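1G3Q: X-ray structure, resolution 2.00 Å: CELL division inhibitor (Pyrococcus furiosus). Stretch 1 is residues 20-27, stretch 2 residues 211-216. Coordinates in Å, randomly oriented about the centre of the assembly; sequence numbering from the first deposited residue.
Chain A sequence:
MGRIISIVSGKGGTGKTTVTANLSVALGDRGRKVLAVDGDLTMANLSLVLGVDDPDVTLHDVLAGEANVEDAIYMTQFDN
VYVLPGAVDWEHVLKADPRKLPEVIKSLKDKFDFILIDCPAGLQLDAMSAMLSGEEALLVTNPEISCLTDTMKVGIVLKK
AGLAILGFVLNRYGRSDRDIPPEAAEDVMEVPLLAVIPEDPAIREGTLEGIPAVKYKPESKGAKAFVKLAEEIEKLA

Stretch 1, residues 20-27: TANLSVAL
Stretch 2 211-216: IPAVKY

The contact between residues 20-27 and 211-216 centres on Val25, Pro212 and Val214, three compact apolar side chains whose CA-to-CB bonds each point toward the opposing stretch. Val25, with chi1 at 180° (t), touches both partners: its CG2 lies 3.8 Å from CG of Pro212, and its CB lies 3.7 Å from CG1 of Val214, which adopts chi1 of 68° (p). Beta-branched valines suit these positions because their methyl groups sit close to the backbone, so that contact is made without long, flexible chains.

Two alanines of stretch 1 extend this centre. The CB of Ala21, directed toward stretch 2, approaches CG of Pro212 at 3.9 Å, so the proline ring, puckered C-gamma exo, meets both Ala21 and Val25, residues one helical turn apart. Ala26 points its CB sideways and reaches CG2 of Val214 at 4.1 Å. These small side chains add apolar surface beside the centre. The nearest CA atoms across the stretches, those of Asn22 and Pro212, are 5.3 Å apart. Together the two stretches bury 315 Å², counting both sides.

Stretch 1 is helical throughout, with phi/psi near -62/-46 and i to i+4 backbone bonds such as Ala26 N to Asn22 O at 2.9 Å. The CA-to-CB bond of Leu23 (chi1 t, chi2 p) points away from stretch 2, while Ser24 (chi1 m) turns back on its own helix and donates from OG to Thr20 O at 2.7 Å. Stretch 2 enters in an extended conformation at Ile211 (-140/110), whose CA-to-CB bond points away. Pro212 (-51/136) occupies the N-cap position, and a helix follows from Ala213 to Tyr216. The Pro212 O atom accepts from Lys215 N and Tyr216 N, both at 2.9 Å, closing the first turn. Proline fits here because the start of a helix does not require its missing amide hydrogen.

At the outer margin, Lys215 directs its CA-to-CB bond toward stretch 1, and its CB packs 4.1 Å from CG1 of Val25. The all-trans chain then leads its charged end away from the contact, so its aliphatic part lies along Val25 while NZ stays clear of it.

The polar edge is formed by Asn22, with chi1 of -77° (m) and chi2 of 87°. Its CB points sideways, but the carboxamide reaches the beginning of the second helix, where the backbone NH groups of Ala213 and Val214 have no partner within the helix. As modelled, ND2 of Asn22 lies 2.9 Å from Val214 N and 3.3 Å from Ala213 N; the amide is probably turned over in the model.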

# COMPACT_ATOMS: atom_id res chain seq x y z
N THR A 20 -2.83 2.05 -0.35
CA THR A 20 -1.56 2.69 -0.68
C THR A 20 -1.80 4.04 -1.36
O THR A 20 -1.25 5.06 -0.95
CB THR A 20 -0.70 1.83 -1.63
OG1 THR A 20 -0.43 0.56 -1.02
CG2 THR A 20 0.62 2.54 -1.92
N ALA A 21 -2.61 4.03 -2.42
CA ALA A 21 -2.91 5.24 -3.17
C ALA A 21 -3.62 6.32 -2.36
O ALA A 21 -3.20 7.48 -2.36
CB ALA A 21 -3.75 4.89 -4.40
N ASN A 22 -4.70 5.96 -1.67
CA ASN A 22 -5.43 6.95 -0.87
C ASN A 22 -4.62 7.49 0.31
O ASN A 22 -4.65 8.69 0.59
CB ASN A 22 -6.76 6.38 -0.38
CG ASN A 22 -7.82 6.35 -1.47
OD1 ASN A 22 -7.92 5.38 -2.23
ND2 ASN A 22 -8.61 7.41 -1.56
N LEU A 23 -3.90 6.61 1.00
CA LEU A 23 -3.09 7.05 2.14
C LEU A 23 -1.99 7.99 1.64
O LEU A 23 -1.68 8.99 2.29
CB LEU A 23 -2.48 5.83 2.85
CG LEU A 23 -1.63 6.12 4.10
CD1 LEU A 23 -2.43 6.94 5.11
CD2 LEU A 23 -1.17 4.80 4.71
N SER A 24 -1.40 7.67 0.49
CA SER A 24 -0.35 8.51 -0.07
C SER A 24 -0.85 9.93 -0.30
O SER A 24 -0.20 10.91 0.10
CB SER A 24 0.13 7.95 -1.41
OG SER A 24 0.86 6.74 -1.25
N VAL A 25 -2.00 10.05 -0.96
CA VAL A 25 -2.58 11.35 -1.25
C VAL A 25 -3.00 12.08 0.02
O VAL A 25 -2.79 13.29 0.14
CB VAL A 25 -3.79 11.22 -2.21
CG1 VAL A 25 -4.38 12.60 -2.51
CG2 VAL A 25 -3.35 10.56 -3.52
N ALA A 26 -3.59 11.35 0.97
CA ALA A 26 -4.01 11.96 2.23
C ALA A 26 -2.80 12.53 2.96
O ALA A 26 -2.83 13.68 3.42
CB ALA A 26 -4.71 10.92 3.10
N LEU A 27 -1.73 11.75 3.07
CA LEU A 27 -0.52 12.21 3.74
C LEU A 27 0.13 13.36 2.97
O LEU A 27 0.62 14.33 3.57
CB LEU A 27 0.48 11.06 3.89
CG LEU A 27 0.14 9.97 4.92
CD1 LEU A 27 1.11 8.80 4.76
CD2 LEU A 27 0.22 10.54 6.33
N ILE A 211 -7.80 8.76 -9.88
CA ILE A 211 -7.71 9.80 -8.86
C ILE A 211 -8.31 9.20 -7.60
O ILE A 211 -9.52 8.97 -7.53
CB ILE A 211 -8.53 11.05 -9.23
CG1 ILE A 211 -8.05 11.63 -10.57
CG2 ILE A 211 -8.39 12.10 -8.13
CD1 ILE A 211 -8.94 12.78 -11.09
N PRO A 212 -7.48 8.94 -6.58
CA PRO A 212 -7.97 8.36 -5.32
C PRO A 212 -9.16 9.12 -4.75
O PRO A 212 -9.17 10.35 -4.71
CB PRO A 212 -6.75 8.41 -4.42
CG PRO A 212 -5.62 8.17 -5.39
CD PRO A 212 -6.01 9.09 -6.55
N ALA A 213 -10.16 8.37 -4.31
CA ALA A 213 -11.38 8.94 -3.75
C ALA A 213 -11.12 10.01 -2.69
O ALA A 213 -11.88 10.97 -2.58
CB ALA A 213 -12.26 7.84 -3.17
N VAL A 214 -10.06 9.85 -1.91
CA VAL A 214 -9.77 10.82 -0.86
C VAL A 214 -9.73 12.23 -1.43
O VAL A 214 -10.10 13.19 -0.76
CB VAL A 214 -8.43 10.49 -0.12
CG1 VAL A 214 -7.25 10.69 -1.05
CG2 VAL A 214 -8.29 11.36 1.12
N LYS A 215 -9.31 12.36 -2.69
CA LYS A 215 -9.26 13.68 -3.32
C LYS A 215 -10.38 13.88 -4.34
O LYS A 215 -10.99 14.95 -4.40
CB LYS A 215 -7.91 13.93 -3.99
CG LYS A 215 -7.72 15.39 -4.41
CD LYS A 215 -6.35 15.64 -5.02
CE LYS A 215 -6.19 17.10 -5.40
NZ LYS A 215 -4.90 17.37 -6.08
N TYR A 216 -10.65 12.86 -5.14
CA TYR A 216 -11.67 12.93 -6.18
C TYR A 216 -13.06 13.23 -5.60
O TYR A 216 -13.77 14.10 -6.10
CB TYR A 216 -11.69 11.62 -6.99
CG TYR A 216 -12.50 11.66 -8.27
CD1 TYR A 216 -12.39 12.72 -9.17
CD2 TYR A 216 -13.36 10.61 -8.60
CE1 TYR A 216 -13.10 12.72 -10.38
CE2 TYR A 216 -14.07 10.60 -9.80
CZ TYR A 216 -13.94 11.66 -10.68
OH TYR A 216 -14.68 11.66 -11.85